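Local coordinates for protein phenylalanyl-tRNA synthetase beta chain (Pyrococcus horikoshii, PDB 2CXI) that supplies the beta subunit of the enzyme that charges tRNA(Phe) with phenylalanine at the expense of ATP, here as an N-terminal fragment that carries the amino acid-editing domain, at residues L125-I129 against A141-F145; K260-V264 against T275-T279; Y189-I193 against M212-I216. All blocks are in the same frame, centred on the assembly; numbering follows the deposited sequence.

Interaction 1: residues L125-I129 against A141-F145; sequences LQEKI and AIGIF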
ATOM      1  N   LEU A 125     -20.332 -21.194  22.734  1.00 20.02           N
ATOM      2  CA  LEU A 125     -19.796 -20.093  23.555  1.00 20.17           C
ATOM      3  C   LEU A 125     -20.183 -18.720  22.978  1.00 20.22           C
ATOM      4  O   LEU A 125     -20.644 -17.801  23.685  1.00 19.24           O
ATOM      5  CB  LEU A 125     -18.287 -20.234  23.777  1.00 20.11           C
ATOM      6  CG  LEU A 125     -17.637 -19.156  24.676  1.00 19.56           C
ATOM      7  CD1 LEU A 125     -18.246 -19.152  26.072  1.00 19.76           C
ATOM      8  CD2 LEU A 125     -16.128 -19.394  24.731  1.00 21.00           C
ATOM      9  N   GLN A 126     -20.078 -18.618  21.670  1.00 19.91           N
ATOM     10  CA  GLN A 126     -20.528 -17.439  20.953  1.00 20.97           C
ATOM     11  C   GLN A 126     -22.011 -17.150  21.268  1.00 20.71           C
ATOM     12  O   GLN A 126     -22.382 -16.024  21.624  1.00 18.96           O
ATOM     13  CB  GLN A 126     -20.192 -17.681  19.468  1.00 21.39           C
ATOM     14  CG  GLN A 126     -20.860 -16.898  18.460  1.00 25.30           C
ATOM     15  CD  GLN A 126     -20.319 -17.258  17.069  1.00 27.75           C
ATOM     16  OE1 GLN A 126     -20.328 -16.427  16.197  1.00 27.53           O
ATOM     17  NE2 GLN A 126     -19.833 -18.492  16.888  1.00 26.33           N
ATOM     18  N   GLU A 127     -22.859 -18.176  21.214  1.00 21.65           N
ATOM     19  CA  GLU A 127     -24.265 -18.001  21.521  1.00 22.92           C
ATOM     20  C   GLU A 127     -24.506 -17.727  23.001  1.00 21.63           C
ATOM     21  O   GLU A 127     -25.319 -16.881  23.335  1.00 22.68           O
ATOM     22  CB  GLU A 127     -25.082 -19.227  21.088  1.00 22.91           C
ATOM     23  CG  GLU A 127     -25.012 -19.527  19.589  1.00 25.70           C
ATOM     24  CD  GLU A 127     -25.550 -20.915  19.181  1.00 27.60           C
ATOM     25  OE1 GLU A 127     -25.954 -21.745  20.053  1.00 33.34           O
ATOM     26  OE2 GLU A 127     -25.566 -21.182  17.961  1.00 31.97           O
ATOM     27  N   LYS A 128     -23.866 -18.480  23.888  1.00 21.67           N
ATOM     28  CA  LYS A 128     -24.112 -18.289  25.348  1.00 20.30           C
ATOM     29  C   LYS A 128     -23.657 -16.913  25.809  1.00 19.17           C
ATOM     30  O   LYS A 128     -24.351 -16.244  26.576  1.00 18.16           O
ATOM     31  CB  LYS A 128     -23.396 -19.354  26.174  1.00 20.86           C
ATOM     32  CG  LYS A 128     -23.829 -20.781  25.844  1.00 22.75           C
ATOM     33  CD  LYS A 128     -25.282 -21.083  26.272  1.00 22.75           C
ATOM     34  CE  LYS A 128     -25.752 -22.367  25.601  1.00 27.28           C
ATOM     35  NZ  LYS A 128     -27.110 -22.808  26.123  1.00 26.92           N
ATOM     36  N   ILE A 129     -22.499 -16.446  25.328  1.00 19.30           N
ATOM     37  CA  ILE A 129     -22.105 -15.070  25.682  1.00 18.72           C
ATOM     38  C   ILE A 129     -23.131 -14.038  25.185  1.00 19.53           C
ATOM     39  O   ILE A 129     -23.544 -13.134  25.932  1.00 18.09           O
ATOM     40  CB  ILE A 129     -20.662 -14.717  25.169  1.00 18.56           C
ATOM     41  CG1 ILE A 129     -19.617 -15.599  25.897  1.00 15.19           C
ATOM     42  CG2 ILE A 129     -20.393 -13.197  25.397  1.00 18.21           C
ATOM     43  CD1 ILE A 129     -18.225 -15.410  25.400  1.00 17.41           C
ATOM     44  N   ALA A 141     -22.463  -9.031  20.482  1.00 15.53           N
ATOM     45  CA  ALA A 141     -22.679 -10.015  19.404  1.00 16.15           C
ATOM     46  C   ALA A 141     -21.300 -10.442  18.893  1.00 16.41           C
ATOM     47  O   ALA A 141     -20.412  -9.595  18.752  1.00 15.28           O
ATOM     48  CB  ALA A 141     -23.532  -9.391  18.258  1.00 15.39           C
ATOM     49  N   ILE A 142     -21.108 -11.737  18.684  1.00 14.96           N
ATOM     50  CA  ILE A 142     -19.791 -12.267  18.326  1.00 15.47           C
ATOM     51  C   ILE A 142     -19.897 -12.907  16.976  1.00 15.91           C
ATOM     52  O   ILE A 142     -20.757 -13.779  16.743  1.00 13.65           O
ATOM     53  CB  ILE A 142     -19.276 -13.315  19.380  1.00 15.77           C
ATOM     54  CG1 ILE A 142     -19.142 -12.638  20.751  1.00 13.93           C
ATOM     55  CG2 ILE A 142     -17.922 -14.014  18.912  1.00 13.47           C
ATOM     56  CD1 ILE A 142     -19.164 -13.656  21.963  1.00 16.50           C
ATOM     57  N   GLY A 143     -18.998 -12.502  16.095  1.00 15.46           N
ATOM     58  CA  GLY A 143     -18.805 -13.217  14.817  1.00 15.85           C
ATOM     59  C   GLY A 143     -17.453 -13.956  14.778  1.00 15.87           C
ATOM     60  O   GLY A 143     -16.432 -13.479  15.343  1.00 14.22           O
ATOM     61  N   ILE A 144     -17.444 -15.112  14.110  1.00 14.34           N
ATOM     62  CA  ILE A 144     -16.192 -15.853  13.863  1.00 16.03           C
ATOM     63  C   ILE A 144     -16.086 -16.202  12.391  1.00 15.89           C
ATOM     64  O   ILE A 144     -17.086 -16.563  11.748  1.00 15.66           O
ATOM     65  CB  ILE A 144     -16.113 -17.112  14.730  1.00 16.15           C
ATOM     66  CG1 ILE A 144     -16.112 -16.729  16.212  1.00 16.63           C
ATOM     67  CG2 ILE A 144     -14.817 -17.838  14.472  1.00 19.95           C
ATOM     68  CD1 ILE A 144     -16.449 -17.929  17.110  1.00 24.00           C
ATOM     69  N   PHE A 145     -14.868 -16.081  11.866  1.00 16.42           N
ATOM     70  CA  PHE A 145     -14.599 -16.154  10.426  1.00 15.04           C
ATOM     71  C   PHE A 145     -13.287 -16.867  10.164  1.00 16.21           C
ATOM     72  O   PHE A 145     -12.372 -16.805  10.976  1.00 14.83           O
ATOM     73  CB  PHE A 145     -14.588 -14.745   9.788  1.00 15.08           C
ATOM     74  CG  PHE A 145     -15.867 -13.961  10.049  1.00 14.98           C
ATOM     75  CD1 PHE A 145     -15.960 -13.121  11.159  1.00 15.61           C
ATOM     76  CD2 PHE A 145     -17.013 -14.164   9.250  1.00 18.07           C
ATOM     77  CE1 PHE A 145     -17.162 -12.428  11.451  1.00 13.40           C
ATOM     78  CE2 PHE A 145     -18.210 -13.480   9.523  1.00 14.13           C
ATOM     79  CZ  PHE A 145     -18.273 -12.599  10.612  1.00 11.27           C
TER
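Q126 throws its CG anti to the backbone N (chi1 161°) and then runs extended, which lays the side chain over strand residues I142 and I144. On the strand, I142 and I144 both set CG1 opposite the carbonyl carbon, with chi1 near -60° and an extended chi2, which carries CD1 toward the helix. The stem of Q126 passes slantwise over I142, its CG 4.0 Å from I142 CB, and the same CG sits 3.6 Å from I142 O. One carbon further on, Q126 CD lies 3.9 Å from I144 CD1. A single turn later the chemistry is wholly apolar: I129 CG2 meets I142 CD1 at 3.7 Å, the two side chains crossing roughly at right angles. I142 is thus shared, its CB and CG2 against Q126 CG, its CD1 against I129.

The local axes run antiparallel, 167° between their directions and 7.9 Å apart at closest. Helix 116-133 lies here over strand 140-146, whose A141, G143 and F145 pair through the backbone with strand 231-237. Helix 240-255 packs alongside, A246 and V249 touching I129 and M250 touching both L125 and I144, so two helices pack on this face of the sheet.

Interaction 2: residues K260-V264 against T275-T279; sequences KIRSV and TPDLT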
ATOM      1  N   LYS A 260      -2.708 -19.388  18.749  1.00 18.01           N
ATOM      2  CA  LYS A 260      -1.762 -18.277  18.997  1.00 19.54           C
ATOM      3  C   LYS A 260      -2.489 -16.959  18.746  1.00 17.27           C
ATOM      4  O   LYS A 260      -2.987 -16.726  17.654  1.00 18.96           O
ATOM      5  CB  LYS A 260      -0.476 -18.465  18.152  1.00 20.25           C
ATOM      6  CG  LYS A 260       0.213 -19.837  18.514  1.00 22.58           C
ATOM      7  CD  LYS A 260       1.450 -20.130  17.667  1.00 25.32           C
ATOM      8  CE  LYS A 260       2.074 -21.494  18.077  1.00 31.40           C
ATOM      9  NZ  LYS A 260       2.664 -22.198  16.863  1.00 39.23           N
ATOM     10  N   ILE A 261      -2.591 -16.126  19.779  1.00 16.35           N
ATOM     11  CA  ILE A 261      -3.478 -14.958  19.739  1.00 15.94           C
ATOM     12  C   ILE A 261      -2.702 -13.801  19.118  1.00 15.99           C
ATOM     13  O   ILE A 261      -1.570 -13.511  19.521  1.00 15.56           O
ATOM     14  CB  ILE A 261      -3.901 -14.552  21.157  1.00 15.63           C
ATOM     15  CG1 ILE A 261      -4.648 -15.690  21.841  1.00 15.33           C
ATOM     16  CG2 ILE A 261      -4.749 -13.244  21.128  1.00 14.10           C
ATOM     17  CD1 ILE A 261      -4.933 -15.402  23.345  1.00 15.61           C
ATOM     18  N   ARG A 262      -3.315 -13.149  18.142  1.00 16.80           N
ATOM     19  CA  ARG A 262      -2.660 -12.074  17.398  1.00 17.28           C
ATOM     20  C   ARG A 262      -3.543 -10.864  17.524  1.00 17.92           C
ATOM     21  O   ARG A 262      -4.765 -10.976  17.326  1.00 18.39           O
ATOM     22  CB  ARG A 262      -2.520 -12.474  15.927  1.00 17.56           C
ATOM     23  CG  ARG A 262      -1.637 -13.715  15.696  1.00 20.00           C
ATOM     24  CD  ARG A 262      -0.242 -13.503  16.272  1.00 25.54           C
ATOM     25  NE  ARG A 262       0.676 -14.622  16.140  1.00 34.57           N
ATOM     26  CZ  ARG A 262       1.262 -15.242  17.166  1.00 36.51           C
ATOM     27  NH1 ARG A 262       0.995 -14.887  18.440  1.00 38.95           N
ATOM     28  NH2 ARG A 262       2.108 -16.226  16.919  1.00 34.32           N
ATOM     29  N   SER A 263      -2.960  -9.711  17.860  1.00 16.83           N
ATOM     30  CA  SER A 263      -3.729  -8.502  18.033  1.00 17.37           C
ATOM     31  C   SER A 263      -3.946  -7.806  16.696  1.00 18.39           C
ATOM     32  O   SER A 263      -3.195  -8.020  15.740  1.00 18.35           O
ATOM     33  CB  SER A 263      -3.063  -7.539  19.018  1.00 18.26           C
ATOM     34  OG  SER A 263      -1.838  -7.066  18.530  1.00 23.22           O
ATOM     35  N   VAL A 264      -4.986  -6.985  16.631  1.00 17.94           N
ATOM     36  CA  VAL A 264      -5.229  -6.202  15.439  1.00 19.01           C
ATOM     37  C   VAL A 264      -5.327  -4.728  15.871  1.00 19.23           C
ATOM     38  O   VAL A 264      -5.600  -4.425  17.057  1.00 18.92           O
ATOM     39  CB  VAL A 264      -6.440  -6.709  14.551  1.00 20.91           C
ATOM     40  CG1 VAL A 264      -6.743  -8.224  14.703  1.00 20.00           C
ATOM     41  CG2 VAL A 264      -7.657  -5.890  14.686  1.00 21.35           C
ATOM     42  N   THR A 275      -6.355  -4.547  19.907  1.00 16.04           N
ATOM     43  CA  THR A 275      -7.140  -5.614  20.606  1.00 15.67           C
ATOM     44  C   THR A 275      -6.708  -7.034  20.166  1.00 15.21           C
ATOM     45  O   THR A 275      -6.252  -7.185  19.030  1.00 15.76           O
ATOM     46  CB  THR A 275      -8.676  -5.426  20.406  1.00 15.63           C
ATOM     47  OG1 THR A 275      -8.989  -5.564  19.037  1.00 13.78           O
ATOM     48  CG2 THR A 275      -9.149  -3.997  20.744  1.00 17.90           C
ATOM     49  N   PRO A 276      -6.833  -8.077  21.012  1.00 15.77           N
ATOM     50  CA  PRO A 276      -7.244  -7.979  22.422  1.00 16.68           C
ATOM     51  C   PRO A 276      -6.142  -7.421  23.297  1.00 17.55           C
ATOM     52  O   PRO A 276      -4.943  -7.487  22.957  1.00 18.90           O
ATOM     53  CB  PRO A 276      -7.495  -9.454  22.827  1.00 16.45           C
ATOM     54  CG  PRO A 276      -6.436 -10.234  21.971  1.00 15.26           C
ATOM     55  CD  PRO A 276      -6.447  -9.465  20.643  1.00 16.60           C
ATOM     56  N   ASP A 277      -6.544  -6.873  24.420  1.00 18.55           N
ATOM     57  CA  ASP A 277      -5.586  -6.471  25.449  1.00 18.32           C
ATOM     58  C   ASP A 277      -5.728  -7.421  26.614  1.00 17.95           C
ATOM     59  O   ASP A 277      -6.708  -7.340  27.352  1.00 18.44           O
ATOM     60  CB  ASP A 277      -5.930  -5.063  25.895  1.00 19.36           C
ATOM     61  CG  ASP A 277      -4.989  -4.528  26.991  1.00 22.40           C
ATOM     62  OD1 ASP A 277      -4.086  -5.246  27.504  1.00 23.79           O
ATOM     63  OD2 ASP A 277      -5.129  -3.369  27.396  1.00 24.32           O
ATOM     64  N   LEU A 278      -4.749  -8.309  26.801  1.00 16.71           N
ATOM     65  CA  LEU A 278      -4.848  -9.308  27.850  1.00 17.33           C
ATOM     66  C   LEU A 278      -3.934  -8.988  29.040  1.00 18.43           C
ATOM     67  O   LEU A 278      -3.577  -9.881  29.798  1.00 17.61           O
ATOM     68  CB  LEU A 278      -4.540 -10.676  27.284  1.00 18.23           C
ATOM     69  CG  LEU A 278      -5.557 -11.189  26.244  1.00 17.28           C
ATOM     70  CD1 LEU A 278      -5.069 -12.560  25.798  1.00 18.69           C
ATOM     71  CD2 LEU A 278      -6.990 -11.327  26.799  1.00 17.62           C
ATOM     72  N   THR A 279      -3.565  -7.708  29.193  1.00 17.91           N
ATOM     73  CA  THR A 279      -2.831  -7.263  30.379  1.00 19.41           C
ATOM     74  C   THR A 279      -3.589  -7.693  31.657  1.00 19.31           C
ATOM     75  O   THR A 279      -4.779  -7.371  31.806  1.00 17.72           O
ATOM     76  CB  THR A 279      -2.768  -5.729  30.362  1.00 20.39           C
ATOM     77  OG1 THR A 279      -2.040  -5.308  29.214  1.00 21.16           O
ATOM     78  CG2 THR A 279      -1.978  -5.181  31.564  1.00 22.01           C
TER
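V264 and T275 form an antiparallel hydrogen-bonded pair, and this is the tight end of the contact. V264 N reaches T275 O at 2.7 Å, and T275 N returns to V264 O at 3.0 Å. T275 O takes a further, weaker approach from S263, whose CA stands 3.0 Å away in a CA-H...O contact. The hydroxyls of this end look elsewhere: T275 OG1 bonds to Y106 O, and S263 OG to E274 OE2.

After T275 a cis peptide bond leads into P276, and the pairing gives way to side-chain packing. The proline ring leans over the strand, its CG 3.6 Å from I261 CG2, the branch that stands anti to the backbone N. The other arm of I261 goes to L278, CD1 to CD1, tip to tip at 3.8 Å. L247 and N248 of helix 240-255 also touch P276, which is buried; L278 is partly exposed.

The solvent side is D277 and T279, which flank L278 and are held locally. D277 reaches forward to T279: OD1 accepts from T279 N at 3.0 Å, closing an Asx turn, and its syn lone pair takes the T279 hydroxyl. On the strand, R262 points away from the loop, with NH1 giving a bond to I261 O from above the carbonyl plane.

On one edge strand 260-267 pairs first with strand 103-110, through K260 and R262, and then with 272-275, through V264; its I261 and S263 pair with strand 84-93. The arrangement is the open end of a beta hairpin, strands 260-267 and 272-275, in a branched sheet, with a cis-proline directly after the last pair.

Interaction 3: residues Y189-I193 against M212-I216; sequences YGHLI and MPPII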
ATOM      1  N   TYR A 189     -33.919 -10.368  15.247  1.00 22.89           N
ATOM      2  CA  TYR A 189     -33.016  -9.347  15.757  1.00 22.59           C
ATOM      3  C   TYR A 189     -33.074  -7.989  15.071  1.00 21.91           C
ATOM      4  O   TYR A 189     -32.457  -7.018  15.542  1.00 21.66           O
ATOM      5  CB  TYR A 189     -31.576  -9.870  15.702  1.00 22.58           C
ATOM      6  CG  TYR A 189     -31.333 -11.037  16.618  1.00 21.83           C
ATOM      7  CD1 TYR A 189     -31.311 -10.851  18.013  1.00 22.78           C
ATOM      8  CD2 TYR A 189     -31.109 -12.321  16.108  1.00 20.58           C
ATOM      9  CE1 TYR A 189     -31.073 -11.914  18.877  1.00 21.74           C
ATOM     10  CE2 TYR A 189     -30.891 -13.412  16.992  1.00 22.11           C
ATOM     11  CZ  TYR A 189     -30.863 -13.178  18.360  1.00 23.22           C
ATOM     12  OH  TYR A 189     -30.619 -14.202  19.250  1.00 24.14           O
ATOM     13  N   GLY A 190     -33.830  -7.898  13.983  1.00 21.67           N
ATOM     14  CA  GLY A 190     -33.880  -6.663  13.188  1.00 20.88           C
ATOM     15  C   GLY A 190     -34.267  -5.376  13.867  1.00 21.31           C
ATOM     16  O   GLY A 190     -33.856  -4.285  13.437  1.00 22.37           O
ATOM     17  N   HIS A 191     -35.094  -5.477  14.911  1.00 22.28           N
ATOM     18  CA  HIS A 191     -35.588  -4.295  15.625  1.00 22.30           C
ATOM     19  C   HIS A 191     -34.440  -3.503  16.248  1.00 22.81           C
ATOM     20  O   HIS A 191     -34.575  -2.282  16.471  1.00 22.65           O
ATOM     21  CB  HIS A 191     -36.599  -4.688  16.696  1.00 21.95           C
ATOM     22  CG  HIS A 191     -36.003  -5.442  17.846  1.00 22.13           C
ATOM     23  ND1 HIS A 191     -35.631  -4.829  19.025  1.00 25.20           N
ATOM     24  CD2 HIS A 191     -35.720  -6.754  18.001  1.00 19.31           C
ATOM     25  CE1 HIS A 191     -35.149  -5.737  19.856  1.00 20.69           C
ATOM     26  NE2 HIS A 191     -35.188  -6.911  19.256  1.00 24.99           N
ATOM     27  N   LEU A 192     -33.305  -4.190  16.465  1.00 22.49           N
ATOM     28  CA  LEU A 192     -32.099  -3.560  17.053  1.00 22.86           C
ATOM     29  C   LEU A 192     -31.505  -2.478  16.167  1.00 22.49           C
ATOM     30  O   LEU A 192     -30.809  -1.581  16.657  1.00 23.29           O
ATOM     31  CB  LEU A 192     -31.031  -4.618  17.387  1.00 22.18           C
ATOM     32  CG  LEU A 192     -31.420  -5.688  18.436  1.00 20.86           C
ATOM     33  CD1 LEU A 192     -30.301  -6.728  18.623  1.00 21.82           C
ATOM     34  CD2 LEU A 192     -31.770  -5.061  19.774  1.00 20.99           C
ATOM     35  N   ILE A 193     -31.796  -2.578  14.871  1.00 22.96           N
ATOM     36  CA  ILE A 193     -31.214  -1.701  13.831  1.00 23.01           C
ATOM     37  C   ILE A 193     -32.192  -1.148  12.780  1.00 23.16           C
ATOM     38  O   ILE A 193     -31.889  -0.144  12.137  1.00 22.04           O
ATOM     39  CB  ILE A 193     -30.017  -2.427  13.087  1.00 22.56           C
ATOM     40  CG1 ILE A 193     -30.508  -3.629  12.279  1.00 24.24           C
ATOM     41  CG2 ILE A 193     -28.862  -2.807  14.080  1.00 22.11           C
ATOM     42  CD1 ILE A 193     -29.456  -4.200  11.343  1.00 23.15           C
HETATM   43  N   MSE A 212     -23.637  -8.907   8.734  1.00 17.47           N
HETATM   44  CA  MSE A 212     -24.273  -7.682   9.158  1.00 19.73           C
HETATM   45  C   MSE A 212     -24.528  -7.752  10.666  1.00 17.55           C
HETATM   46  O   MSE A 212     -25.552  -8.323  11.078  1.00 16.49           O
HETATM   47  CB  MSE A 212     -25.603  -7.507   8.392  1.00 18.79           C
HETATM   48  CG  MSE A 212     -26.467  -6.394   8.933  1.00 20.10           C
HETATM   49 SE   MSE A 212     -28.067  -6.015   7.792  1.00 32.22          SE
HETATM   50  CE  MSE A 212     -28.799  -7.707   7.684  1.00 15.36           C
ATOM     51  N   PRO A 213     -23.603  -7.254  11.520  1.00 17.50           N
ATOM     52  CA  PRO A 213     -23.871  -7.275  12.977  1.00 16.57           C
ATOM     53  C   PRO A 213     -25.137  -6.463  13.337  1.00 16.52           C
ATOM     54  O   PRO A 213     -25.410  -5.426  12.699  1.00 17.24           O
ATOM     55  CB  PRO A 213     -22.623  -6.639  13.580  1.00 16.62           C
ATOM     56  CG  PRO A 213     -21.525  -6.895  12.546  1.00 16.30           C
ATOM     57  CD  PRO A 213     -22.275  -6.704  11.210  1.00 16.66           C
ATOM     58  N   PRO A 214     -25.922  -6.899  14.317  1.00 16.92           N
ATOM     59  CA  PRO A 214     -25.759  -8.158  15.048  1.00 16.57           C
ATOM     60  C   PRO A 214     -26.738  -9.223  14.560  1.00 17.08           C
ATOM     61  O   PRO A 214     -27.289  -9.988  15.378  1.00 17.28           O
ATOM     62  CB  PRO A 214     -26.172  -7.740  16.475  1.00 15.92           C
ATOM     63  CG  PRO A 214     -27.330  -6.751  16.230  1.00 16.05           C
ATOM     64  CD  PRO A 214     -27.015  -6.081  14.882  1.00 16.47           C
ATOM     65  N   ILE A 215     -26.945  -9.280  13.247  1.00 18.11           N
ATOM     66  CA  ILE A 215     -28.050 -10.025  12.627  1.00 18.09           C
ATOM     67  C   ILE A 215     -27.645 -11.412  12.104  1.00 18.04           C
ATOM     68  O   ILE A 215     -28.134 -12.421  12.596  1.00 20.37           O
ATOM     69  CB  ILE A 215     -28.690  -9.173  11.491  1.00 17.68           C
ATOM     70  CG1 ILE A 215     -29.148  -7.785  12.021  1.00 17.69           C
ATOM     71  CG2 ILE A 215     -29.870  -9.960  10.791  1.00 17.74           C
ATOM     72  CD1 ILE A 215     -30.198  -7.827  13.217  1.00 17.52           C
ATOM     73  N   ILE A 216     -26.716 -11.470  11.150  1.00 17.65           N
ATOM     74  CA  ILE A 216     -26.373 -12.740  10.497  1.00 17.95           C
ATOM     75  C   ILE A 216     -25.045 -12.604   9.756  1.00 17.90           C
ATOM     76  O   ILE A 216     -24.719 -11.524   9.243  1.00 17.03           O
ATOM     77  CB  ILE A 216     -27.509 -13.140   9.474  1.00 17.90           C
ATOM     78  CG1 ILE A 216     -27.384 -14.605   9.000  1.00 15.71           C
ATOM     79  CG2 ILE A 216     -27.650 -12.102   8.324  1.00 17.79           C
ATOM     80  CD1 ILE A 216     -27.663 -15.592  10.133  1.00 20.85           C
TER
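M212, a buried selenomethionine, opens the contact, its SE 4.2 Å from the CD1 methyl of I193. P213 turns its ring away, and the peptide that follows it is cis. M212 O then accepts from I215 N at 2.7 Å, so residues 212-215 make a cis-proline (type VI) turn.

P214 meets two neighbours through ring atoms CG and CD. L192 CD1 comes slantwise onto its CG at 3.8 Å, while I193 lies alongside the ring, pointing the opposite way, with I193 CG2 3.8 Å from P214 CD. The branches of I193 share the work: with CG1 held between backbone N and carbonyl carbon (chi1 66°), CG2 goes to the proline and CD1 is left to reach the next residue, I215, whose CG1 it meets at 3.7 Å.

I215 bends back at its end, chi2 being -58°, and this fold brings CD1 onto Y189. There it lies 3.5 Å from Y189 CB and 3.3 Å from Y189 O, a methyl pressed against the backbone at the end of the preceding helix. I216 turns off to I179, but its O takes the N-H of M212; with I215 it faces M212 across a classic beta bulge.

R137 binds the carbonyl oxygens of P214 and I215 through NH1, and also touches Y189. The turn joins strands 209-212 and 216-217, and the loop packed on it runs from helix 184-189 to strand 199-204. Helix 176-182 and Y199 and L201 of strand 199-204 enclose M212, while P213 rests on D234 and T236 of strand 231-237.

Interactions 2 and 3 are mostly buried, whereas interaction 1 is the surface contact, touching largely through a glutamine. Interaction 2 is the one with backbone pairing between its segments, interaction 1 sets a helix on a strand, and interaction 3 joins two loops chiefly by apolar side chains, with no backbone bond between them. Interactions 1 and 3 meet, A141 CB lying 3.6 Å from P214 CB, so strand 140-146 receives the helix on its I142 face and the proline turn by A141. Interaction 2 is centred about 17 Å from the centre of interaction 1, yet helix 240-255 packs against both. Interactions 2 and 3 each contain a cis-proline, P276 just after a strand, P214 within a turn.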